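Long-range contacts in penicillin binding protein 2X (Streptococcus thermophilus, PDB 5U47), which probably cross-links the peptides of neighbouring glycan strands in septal cell-wall peptidoglycan during division and is a target of beta-lactam antibiotics: residues Y374-Y378 against K459-K463; L302-I306 against E468-Y472; F649-D654 against A690-L695. The protein carries 1 engineered substitution. All coordinates share one frame. Residue numbers count along the deposited sequence, not the author numbering.

Contact 1. Residues Y374-Y378 against K459-K463; sequences YLSLY and KPVSK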
ATOM      1  N   TYR A 374      11.893  13.625  18.732  1.00 36.43           N
ATOM      2  CA  TYR A 374      12.381  12.556  17.831  1.00 35.79           C
ATOM      3  C   TYR A 374      11.221  11.808  17.204  1.00 34.14           C
ATOM      4  O   TYR A 374      11.271  11.488  16.015  1.00 33.81           O
ATOM      5  CB  TYR A 374      13.370  11.582  18.497  1.00 34.97           C
ATOM      6  CG  TYR A 374      14.803  12.071  18.482  1.00 35.41           C
ATOM      7  CD1 TYR A 374      15.543  12.056  17.302  1.00 35.04           C
ATOM      8  CD2 TYR A 374      15.433  12.543  19.643  1.00 37.53           C
ATOM      9  CE1 TYR A 374      16.851  12.509  17.263  1.00 34.60           C
ATOM     10  CE2 TYR A 374      16.747  12.993  19.613  1.00 35.96           C
ATOM     11  CZ  TYR A 374      17.449  12.973  18.419  1.00 37.28           C
ATOM     12  OH  TYR A 374      18.755  13.418  18.360  1.00 36.86           O
ATOM     13  N   LEU A 375      10.173  11.546  17.985  1.00 33.40           N
ATOM     14  CA  LEU A 375       8.988  10.871  17.459  1.00 32.93           C
ATOM     15  C   LEU A 375       8.315  11.748  16.400  1.00 34.37           C
ATOM     16  O   LEU A 375       7.724  11.250  15.440  1.00 29.87           O
ATOM     17  CB  LEU A 375       8.004  10.547  18.569  1.00 33.41           C
ATOM     18  CG  LEU A 375       8.396   9.435  19.542  1.00 34.16           C
ATOM     19  CD1 LEU A 375       7.485   9.451  20.754  1.00 34.57           C
ATOM     20  CD2 LEU A 375       8.348   8.072  18.859  1.00 34.10           C
ATOM     21  N   SER A 376       8.411  13.062  16.585  1.00 34.85           N
ATOM     22  CA  SER A 376       7.848  13.996  15.625  1.00 34.68           C
ATOM     23  C   SER A 376       8.713  13.987  14.339  1.00 32.38           C
ATOM     24  O   SER A 376       8.175  13.948  13.230  1.00 33.36           O
ATOM     25  CB  SER A 376       7.734  15.387  16.256  1.00 38.05           C
ATOM     26  OG  SER A 376       7.043  16.260  15.388  1.00 42.51           O
ATOM     27  N   LEU A 377      10.038  13.965  14.488  1.00 30.42           N
ATOM     28  CA  LEU A 377      10.947  13.879  13.332  1.00 30.35           C
ATOM     29  C   LEU A 377      10.755  12.569  12.550  1.00 28.61           C
ATOM     30  O   LEU A 377      10.922  12.538  11.328  1.00 25.96           O
ATOM     31  CB  LEU A 377      12.397  13.998  13.775  1.00 32.23           C
ATOM     32  CG  LEU A 377      12.868  15.363  14.305  1.00 34.18           C
ATOM     33  CD1 LEU A 377      14.302  15.251  14.772  1.00 34.63           C
ATOM     34  CD2 LEU A 377      12.750  16.455  13.250  1.00 35.49           C
ATOM     35  N   TYR A 378      10.432  11.498  13.283  1.00 27.78           N
ATOM     36  CA  TYR A 378      10.107  10.196  12.699  1.00 26.91           C
ATOM     37  C   TYR A 378       8.655  10.171  12.144  1.00 25.68           C
ATOM     38  O   TYR A 378       8.225   9.171  11.563  1.00 24.97           O
ATOM     39  CB  TYR A 378      10.342   9.065  13.700  1.00 26.18           C
ATOM     40  CG  TYR A 378      11.752   8.490  13.698  1.00 26.67           C
ATOM     41  CD1 TYR A 378      12.198   7.725  12.619  1.00 25.80           C
ATOM     42  CD2 TYR A 378      12.612   8.643  14.797  1.00 27.75           C
ATOM     43  CE1 TYR A 378      13.459   7.159  12.608  1.00 26.65           C
ATOM     44  CE2 TYR A 378      13.886   8.085  14.797  1.00 27.26           C
ATOM     45  CZ  TYR A 378      14.306   7.333  13.704  1.00 27.71           C
ATOM     46  OH  TYR A 378      15.572   6.764  13.671  1.00 28.05           O
ATOM     47  N   LYS A 459      15.179  13.635   7.836  1.00 28.94           N
ATOM     48  CA  LYS A 459      16.413  13.071   8.353  1.00 30.70           C
ATOM     49  C   LYS A 459      16.370  13.117   9.880  1.00 30.33           C
ATOM     50  O   LYS A 459      16.864  14.066  10.499  1.00 29.64           O
ATOM     51  CB  LYS A 459      17.630  13.810   7.790  1.00 34.48           C
ATOM     52  CG  LYS A 459      18.911  13.129   8.228  1.00 39.13           C
ATOM     53  CD  LYS A 459      20.128  13.531   7.443  1.00 42.05           C
ATOM     54  CE  LYS A 459      21.315  12.700   7.903  1.00 43.99           C
ATOM     55  NZ  LYS A 459      22.576  13.320   7.434  1.00 48.48           N
ATOM     56  N   PRO A 460      15.750  12.102  10.491  1.00 29.20           N
ATOM     57  CA  PRO A 460      15.616  12.103  11.940  1.00 30.14           C
ATOM     58  C   PRO A 460      16.927  11.932  12.721  1.00 30.86           C
ATOM     59  O   PRO A 460      17.046  12.498  13.800  1.00 31.11           O
ATOM     60  CB  PRO A 460      14.663  10.937  12.228  1.00 29.65           C
ATOM     61  CG  PRO A 460      14.346  10.295  10.952  1.00 28.75           C
ATOM     62  CD  PRO A 460      14.949  11.054   9.831  1.00 28.62           C
ATOM     63  N   VAL A 461      17.889  11.179  12.176  1.00 30.72           N
ATOM     64  CA  VAL A 461      19.171  10.930  12.858  1.00 32.05           C
ATOM     65  C   VAL A 461      20.323  10.971  11.866  1.00 31.96           C
ATOM     66  O   VAL A 461      20.120  10.951  10.657  1.00 30.31           O
ATOM     67  CB  VAL A 461      19.168   9.565  13.604  1.00 32.36           C
ATOM     68  CG1 VAL A 461      18.075   9.529  14.665  1.00 31.93           C
ATOM     69  CG2 VAL A 461      18.998   8.405  12.637  1.00 30.26           C
ATOM     70  N   SER A 462      21.537  11.058  12.389  1.00 31.37           N
ATOM     71  CA  SER A 462      22.724  11.099  11.557  1.00 31.58           C
ATOM     72  C   SER A 462      23.025   9.730  10.941  1.00 31.58           C
ATOM     73  O   SER A 462      22.493   8.695  11.361  1.00 29.88           O
ATOM     74  CB  SER A 462      23.927  11.530  12.388  1.00 33.60           C
ATOM     75  OG  SER A 462      24.301  10.507  13.309  1.00 33.08           O
ATOM     76  N   LYS A 463      23.894   9.749   9.950  1.00 31.97           N
ATOM     77  CA  LYS A 463      24.368   8.536   9.290  1.00 33.91           C
ATOM     78  C   LYS A 463      25.066   7.627  10.318  1.00 34.50           C
ATOM     79  O   LYS A 463      24.867   6.397  10.327  1.00 31.93           O
ATOM     80  CB  LYS A 463      25.351   8.938   8.194  1.00 36.38           C
ATOM     81  CG  LYS A 463      26.124   7.811   7.540  1.00 39.83           C
ATOM     82  CD  LYS A 463      27.030   8.397   6.463  1.00 44.01           C
ATOM     83  CE  LYS A 463      28.005   7.381   5.912  1.00 45.92           C
ATOM     84  NZ  LYS A 463      27.312   6.239   5.289  1.00 46.78           N
TER

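Contact 2. Residues L302-I306 against E468-Y472; sequences LSAAI and ETRNY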
ATOM      1  N   LEU A 302      16.800   3.888  20.443  1.00 30.89           N
ATOM      2  CA  LEU A 302      18.237   3.729  20.442  1.00 31.09           C
ATOM      3  C   LEU A 302      18.913   4.694  19.478  1.00 30.70           C
ATOM      4  O   LEU A 302      19.938   5.281  19.828  1.00 31.45           O
ATOM      5  CB  LEU A 302      18.621   2.295  20.081  1.00 31.82           C
ATOM      6  CG  LEU A 302      20.121   1.985  20.038  1.00 32.79           C
ATOM      7  CD1 LEU A 302      20.764   2.214  21.392  1.00 35.14           C
ATOM      8  CD2 LEU A 302      20.360   0.558  19.589  1.00 33.26           C
ATOM      9  N   SER A 303      18.342   4.864  18.280  1.00 29.47           N
ATOM     10  CA  SER A 303      18.937   5.779  17.292  1.00 31.15           C
ATOM     11  C   SER A 303      18.952   7.210  17.815  1.00 31.52           C
ATOM     12  O   SER A 303      19.898   7.951  17.557  1.00 32.86           O
ATOM     13  CB  SER A 303      18.218   5.737  15.941  1.00 30.44           C
ATOM     14  OG  SER A 303      16.926   6.316  15.993  1.00 30.70           O
ATOM     15  N   ALA A 304      17.889   7.583  18.525  1.00 30.58           N
ATOM     16  CA  ALA A 304      17.762   8.921  19.105  1.00 32.31           C
ATOM     17  C   ALA A 304      18.779   9.124  20.231  1.00 33.41           C
ATOM     18  O   ALA A 304      19.418  10.175  20.329  1.00 33.33           O
ATOM     19  CB  ALA A 304      16.349   9.146  19.620  1.00 31.99           C
ATOM     20  N   ALA A 305      18.921   8.112  21.082  1.00 33.68           N
ATOM     21  CA  ALA A 305      19.886   8.174  22.174  1.00 34.79           C
ATOM     22  C   ALA A 305      21.295   8.344  21.623  1.00 35.45           C
ATOM     23  O   ALA A 305      22.084   9.134  22.159  1.00 35.87           O
ATOM     24  CB  ALA A 305      19.804   6.925  23.040  1.00 35.10           C
ATOM     25  N   ILE A 306      21.617   7.612  20.558  1.00 34.57           N
ATOM     26  CA  ILE A 306      22.951   7.712  19.954  1.00 35.82           C
ATOM     27  C   ILE A 306      23.129   9.086  19.320  1.00 36.99           C
ATOM     28  O   ILE A 306      24.165   9.737  19.516  1.00 39.31           O
ATOM     29  CB  ILE A 306      23.209   6.585  18.937  1.00 35.13           C
ATOM     30  CG1 ILE A 306      23.265   5.236  19.678  1.00 34.91           C
ATOM     31  CG2 ILE A 306      24.514   6.838  18.181  1.00 36.26           C
ATOM     32  CD1 ILE A 306      23.284   4.020  18.775  1.00 34.20           C
ATOM     33  N   GLU A 468      25.399   2.824  13.747  1.00 32.52           N
ATOM     34  CA  GLU A 468      25.638   2.237  15.068  1.00 33.61           C
ATOM     35  C   GLU A 468      24.414   1.475  15.562  1.00 31.76           C
ATOM     36  O   GLU A 468      24.548   0.394  16.144  1.00 32.40           O
ATOM     37  CB  GLU A 468      26.121   3.294  16.072  1.00 35.94           C
ATOM     38  CG  GLU A 468      27.512   3.788  15.714  1.00 38.15           C
ATOM     39  CD  GLU A 468      28.055   4.840  16.665  1.00 42.34           C
ATOM     40  OE1 GLU A 468      29.178   5.355  16.409  1.00 44.17           O
ATOM     41  OE2 GLU A 468      27.370   5.154  17.662  1.00 44.79           O
ATOM     42  N   THR A 469      23.231   2.021  15.315  1.00 30.09           N
ATOM     43  CA  THR A 469      21.992   1.351  15.683  1.00 29.80           C
ATOM     44  C   THR A 469      21.917  -0.016  14.982  1.00 29.45           C
ATOM     45  O   THR A 469      21.634  -1.025  15.634  1.00 29.82           O
ATOM     46  CB  THR A 469      20.747   2.205  15.343  1.00 28.96           C
ATOM     47  OG1 THR A 469      20.788   3.422  16.092  1.00 29.84           O
ATOM     48  CG2 THR A 469      19.468   1.470  15.697  1.00 28.85           C
ATOM     49  N   ARG A 470      22.235  -0.050  13.681  1.00 28.12           N
ATOM     50  CA  ARG A 470      22.207  -1.311  12.920  1.00 27.73           C
ATOM     51  C   ARG A 470      23.207  -2.323  13.466  1.00 28.81           C
ATOM     52  O   ARG A 470      22.904  -3.510  13.549  1.00 28.32           O
ATOM     53  CB  ARG A 470      22.450  -1.091  11.429  1.00 26.81           C
ATOM     54  CG  ARG A 470      21.299  -0.391  10.691  1.00 25.90           C
ATOM     55  CD  ARG A 470      21.422  -0.523   9.175  1.00 24.67           C
ATOM     56  NE  ARG A 470      22.749  -0.142   8.678  1.00 26.32           N
ATOM     57  CZ  ARG A 470      23.172   1.108   8.468  1.00 28.33           C
ATOM     58  NH1 ARG A 470      22.396   2.169   8.716  1.00 28.21           N
ATOM     59  NH2 ARG A 470      24.406   1.310   8.025  1.00 29.56           N
ATOM     60  N   ASN A 471      24.387  -1.853  13.851  1.00 30.87           N
ATOM     61  CA  ASN A 471      25.390  -2.743  14.426  1.00 33.06           C
ATOM     62  C   ASN A 471      24.921  -3.298  15.789  1.00 32.57           C
ATOM     63  O   ASN A 471      25.052  -4.492  16.036  1.00 32.49           O
ATOM     64  CB  ASN A 471      26.747  -2.069  14.538  1.00 35.91           C
ATOM     65  CG  ASN A 471      27.797  -3.006  15.106  1.00 40.34           C
ATOM     66  OD1 ASN A 471      28.008  -4.101  14.582  1.00 44.07           O
ATOM     67  ND2 ASN A 471      28.435  -2.599  16.194  1.00 41.89           N
ATOM     68  N   TYR A 472      24.353  -2.458  16.654  1.00 32.11           N
ATOM     69  CA  TYR A 472      23.832  -2.960  17.941  1.00 33.57           C
ATOM     70  C   TYR A 472      22.734  -3.998  17.707  1.00 31.88           C
ATOM     71  O   TYR A 472      22.618  -4.966  18.455  1.00 33.00           O
ATOM     72  CB  TYR A 472      23.313  -1.829  18.850  1.00 34.10           C
ATOM     73  CG  TYR A 472      24.399  -0.914  19.376  1.00 35.82           C
ATOM     74  CD1 TYR A 472      25.430  -1.415  20.158  1.00 37.92           C
ATOM     75  CD2 TYR A 472      24.371   0.456  19.140  1.00 35.71           C
ATOM     76  CE1 TYR A 472      26.431  -0.587  20.657  1.00 39.01           C
ATOM     77  CE2 TYR A 472      25.364   1.284  19.629  1.00 37.12           C
ATOM     78  CZ  TYR A 472      26.387   0.756  20.388  1.00 38.89           C
ATOM     79  OH  TYR A 472      27.368   1.576  20.879  1.00 41.55           O
TER

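Contact 3. Residues F649-D654 against A690-L695; sequences FTELPD and AAGEAL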
ATOM      1  N   PHE A 649       0.649  27.126   9.866  1.00 36.40           N
ATOM      2  CA  PHE A 649       2.066  26.807   9.685  1.00 35.44           C
ATOM      3  C   PHE A 649       2.904  27.780  10.509  1.00 35.31           C
ATOM      4  O   PHE A 649       3.064  28.942  10.131  1.00 37.39           O
ATOM      5  CB  PHE A 649       2.382  26.864   8.174  1.00 33.77           C
ATOM      6  CG  PHE A 649       3.835  26.649   7.820  1.00 31.61           C
ATOM      7  CD1 PHE A 649       4.553  25.591   8.357  1.00 30.40           C
ATOM      8  CD2 PHE A 649       4.454  27.469   6.890  1.00 30.91           C
ATOM      9  CE1 PHE A 649       5.881  25.382   8.012  1.00 30.11           C
ATOM     10  CE2 PHE A 649       5.782  27.260   6.532  1.00 30.58           C
ATOM     11  CZ  PHE A 649       6.497  26.216   7.094  1.00 29.84           C
ATOM     12  N   THR A 650       3.425  27.291  11.635  1.00 34.51           N
ATOM     13  CA  THR A 650       4.171  28.134  12.577  1.00 36.41           C
ATOM     14  C   THR A 650       5.557  27.653  13.001  1.00 35.83           C
ATOM     15  O   THR A 650       6.279  28.412  13.648  1.00 36.74           O
ATOM     16  CB  THR A 650       3.375  28.289  13.889  1.00 38.71           C
ATOM     17  OG1 THR A 650       3.223  26.999  14.492  1.00 37.68           O
ATOM     18  CG2 THR A 650       1.997  28.922  13.638  1.00 39.50           C
ATOM     19  N   GLU A 651       5.911  26.408  12.690  1.00 35.74           N
ATOM     20  CA  GLU A 651       7.217  25.832  13.062  1.00 35.82           C
ATOM     21  C   GLU A 651       8.081  25.481  11.846  1.00 33.61           C
ATOM     22  O   GLU A 651       7.564  25.042  10.817  1.00 31.16           O
ATOM     23  CB  GLU A 651       7.014  24.568  13.902  1.00 38.88           C
ATOM     24  CG  GLU A 651       6.410  24.806  15.280  1.00 44.48           C
ATOM     25  CD  GLU A 651       6.302  23.525  16.114  1.00 48.00           C
ATOM     26  OE1 GLU A 651       6.348  22.412  15.544  1.00 50.37           O
ATOM     27  OE2 GLU A 651       6.161  23.628  17.354  1.00 55.46           O
ATOM     28  N   LEU A 652       9.399  25.664  11.988  1.00 31.55           N
ATOM     29  CA  LEU A 652      10.349  25.368  10.929  1.00 30.00           C
ATOM     30  C   LEU A 652      10.344  23.871  10.628  1.00 28.99           C
ATOM     31  O   LEU A 652      10.448  23.055  11.548  1.00 28.24           O
ATOM     32  CB  LEU A 652      11.766  25.753  11.358  1.00 31.07           C
ATOM     33  CG  LEU A 652      12.869  25.647  10.300  1.00 30.77           C
ATOM     34  CD1 LEU A 652      12.598  26.605   9.147  1.00 31.31           C
ATOM     35  CD2 LEU A 652      14.201  25.974  10.949  1.00 31.69           C
ATOM     36  N   PRO A 653      10.194  23.497   9.354  1.00 27.31           N
ATOM     37  CA  PRO A 653      10.245  22.079   9.004  1.00 26.94           C
ATOM     38  C   PRO A 653      11.641  21.477   9.025  1.00 26.78           C
ATOM     39  O   PRO A 653      12.614  22.196   9.107  1.00 26.27           O
ATOM     40  CB  PRO A 653       9.792  22.060   7.534  1.00 27.16           C
ATOM     41  CG  PRO A 653       9.111  23.362   7.304  1.00 27.67           C
ATOM     42  CD  PRO A 653       9.719  24.338   8.244  1.00 27.65           C
ATOM     43  N   ASP A 654      11.695  20.147   8.932  1.00 27.78           N
ATOM     44  CA  ASP A 654      12.935  19.394   8.703  1.00 27.47           C
ATOM     45  C   ASP A 654      13.010  19.568   7.183  1.00 27.02           C
ATOM     46  O   ASP A 654      12.141  19.099   6.454  1.00 24.55           O
ATOM     47  CB  ASP A 654      12.772  17.934   9.135  1.00 28.95           C
ATOM     48  CG  ASP A 654      13.887  17.014   8.649  1.00 29.52           C
ATOM     49  OD1 ASP A 654      14.789  17.450   7.900  1.00 29.30           O
ATOM     50  OD2 ASP A 654      13.829  15.805   9.015  1.00 28.92           O
ATOM     51  N   ALA A 690      17.248  24.311  13.954  1.00 32.49           N
ATOM     52  CA  ALA A 690      16.591  23.007  14.089  1.00 33.67           C
ATOM     53  C   ALA A 690      15.108  23.026  13.739  1.00 33.41           C
ATOM     54  O   ALA A 690      14.415  24.029  13.952  1.00 31.71           O
ATOM     55  CB  ALA A 690      16.775  22.473  15.495  1.00 36.75           C
ATOM     56  N   ALA A 691      14.632  21.904  13.188  1.00 32.21           N
ATOM     57  CA  ALA A 691      13.236  21.756  12.840  1.00 31.18           C
ATOM     58  C   ALA A 691      12.406  21.932  14.103  1.00 32.59           C
ATOM     59  O   ALA A 691      12.813  21.507  15.183  1.00 31.82           O
ATOM     60  CB  ALA A 691      12.988  20.387  12.234  1.00 32.33           C
ATOM     61  N   GLY A 692      11.263  22.593  13.973  1.00 32.51           N
ATOM     62  CA  GLY A 692      10.374  22.792  15.121  1.00 35.62           C
ATOM     63  C   GLY A 692      10.490  24.137  15.833  1.00 37.06           C
ATOM     64  O   GLY A 692       9.670  24.440  16.695  1.00 38.23           O
ATOM     65  N   GLU A 693      11.500  24.939  15.495  1.00 36.42           N
ATOM     66  CA  GLU A 693      11.655  26.265  16.090  1.00 37.96           C
ATOM     67  C   GLU A 693      10.564  27.160  15.524  1.00 36.68           C
ATOM     68  O   GLU A 693      10.148  26.988  14.371  1.00 32.61           O
ATOM     69  CB  GLU A 693      13.026  26.850  15.766  1.00 41.39           C
ATOM     70  CG  GLU A 693      14.191  26.087  16.376  1.00 46.25           C
ATOM     71  CD  GLU A 693      14.309  26.261  17.878  1.00 54.77           C
ATOM     72  OE1 GLU A 693      14.116  27.396  18.385  1.00 61.53           O
ATOM     73  OE2 GLU A 693      14.628  25.255  18.553  1.00 61.75           O
ATOM     74  N   ALA A 694      10.094  28.105  16.331  1.00 34.17           N
ATOM     75  CA  ALA A 694       9.043  29.022  15.904  1.00 34.03           C
ATOM     76  C   ALA A 694       9.472  29.853  14.686  1.00 32.77           C
ATOM     77  O   ALA A 694      10.567  30.424  14.670  1.00 31.30           O
ATOM     78  CB  ALA A 694       8.649  29.946  17.063  1.00 36.19           C
ATOM     79  N   LEU A 695       8.622  29.905  13.660  1.00 31.43           N
ATOM     80  CA  LEU A 695       8.903  30.728  12.480  1.00 32.21           C
ATOM     81  C   LEU A 695       8.930  32.228  12.836  1.00 33.34           C
ATOM     82  O   LEU A 695       9.720  32.988  12.263  1.00 33.43           O
ATOM     83  CB  LEU A 695       7.877  30.469  11.375  1.00 32.60           C
ATOM     84  CG  LEU A 695       7.940  29.062  10.775  1.00 32.32           C
ATOM     85  CD1 LEU A 695       6.750  28.814   9.876  1.00 34.02           C
ATOM     86  CD2 LEU A 695       9.249  28.872  10.024  1.00 30.83           C
TER

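Contact 1. Residues Y374-Y378 against K459-K463
Pro460 is the hub of this contact, a loop residue set against the C-terminal part of a helix, where its CA lies 5.2 Å from that of Leu377. The clearest interaction is a CH-pi contact: Pro460 CB sits 3.7 Å from the centroid of the Tyr378 ring, almost on the ring normal, so the proline ring lies over one face of the aromatic ring, with Pro460 CG 3.7 Å from Tyr378 CE1. Van der Waals packing extends the patch. Leu377 CB meets Pro460 CB at 4.1 Å, and Val461 CG1 lies 4.1 Å from Tyr374 CE1 and 3.9 Å from Tyr378 OH, reaching both tyrosines. Pro460 O lies at the edge of the Tyr374 ring, 3.5 Å from Tyr374 CE1. No hydrogen bond joins the two segments; both tyrosine hydroxyls bond to helix 297-308 instead, Tyr374 OH to Asn307 and Tyr378 OH to Ser303. The contact thus docks the C-terminal part of helix 368-377 and Tyr378 onto the connection between strand 456-458 and helix 463-478, where Ser462 is the N-cap. Helix 297-308 flanks both segments, and helix 416-427 packs against Tyr378 and Pro460 through Ala425.

Contact 2. Residues L302-I306 against E468-Y472
Two helices cross obliquely here, at 130° between their N-to-C directions, with the axes of the short segments 9.8 Å apart. Glu468 opens the second segment: its OE2 lies 3.4 Å from Ile306 CG2, while OE1 is hydrogen-bonded to Gln464 one turn back. Thr469 comes next and sits at the closest backbone approach, its CA 5.6 Å from that of Ser303. Its OG1 lies 3.2 Å from Ser303 CA and 3.7 Å from Ile306 CD1, and these are van der Waals contacts; the hydroxyl is satisfied by a hydrogen bond to Ala465 O of its own helix. Thr469 CG2 also reaches Leu302 CD2 at 4.1 Å. Three residues on, Tyr472 completes the apolar part: CB packs on Leu302 CD2 at 3.9 Å, and CE2 on Ile306 CD1 at 3.5 Å, the methyl lying at the ring edge. No hydrogen bond spans the pair. The first helix, 297-308, begins at what looks like the SxxK element of Ser295 and Lys298, which in penicillin-binding transpeptidases carries the acylated serine; this packing with helix 463-478 belongs to the helical part of that transpeptidase fold.

Contact 3. Residues F649-D654 against A690-L695
Phe649 offers one ring face to Leu695, whose CD1 lies 3.8 Å from the ring centroid in a CH-pi contact. At Thr650 the backbone pairing begins: its O accepts a nearly linear hydrogen bond from Leu695 N at 2.8 Å. Glu651 faces Ala694 in a single beta bridge; its CA makes a CA-H...O contact with Glu693 O at 3.4 Å. Leu652 is bonded through both backbone polar atoms, N to Glu693 O at 2.8 Å and O from Gly692 N at 2.6 Å, and its CD1 packs 4.1 Å from Leu695 CD2. Opposite it the chain makes a type II turn from Ala690 to Glu693. Gly692 has phi 98°, where a side chain would jam against the preceding carbonyl. Pro653 O and Asp654 N each approach Ala691 CB at 3.6 Å; Asp654 OD2 accepts a hydrogen bond from Lys459 N of the transpeptidase region. The contact, part of the second PASTA domain, ties the loop between strand 641-646 and helix 660-670 to that between strands 683-687 and 700-706. Phe666 of helix 660-670 packs on Leu652 and Leu695, while Leu619 of strand 615-619, in the first PASTA domain, meets Phe649 and Pro653.

After the N-terminal region, the chain reaches helix 297-308, which opens contact 2. Before that loop closes at helix 463-478, the chain passes helix 368-377 and returns at 459-463, so contact 1 is nested within contact 2. The two touch through the bond between Tyr378 and Ser303 and through Tyr374 packed on Ala304, making one continuous packed region of the transpeptidase domain. Contact 3 follows in series and closes a much shorter loop inside the second PASTA domain. It reaches contact 1 through the Lys459-Asp654 bond and where Leu377 meets Ala691, but stays about 12 Å from contact 2 at the nearest atoms. Contact 1 therefore bridges the other two, joining the transpeptidase helices to the PASTA domain.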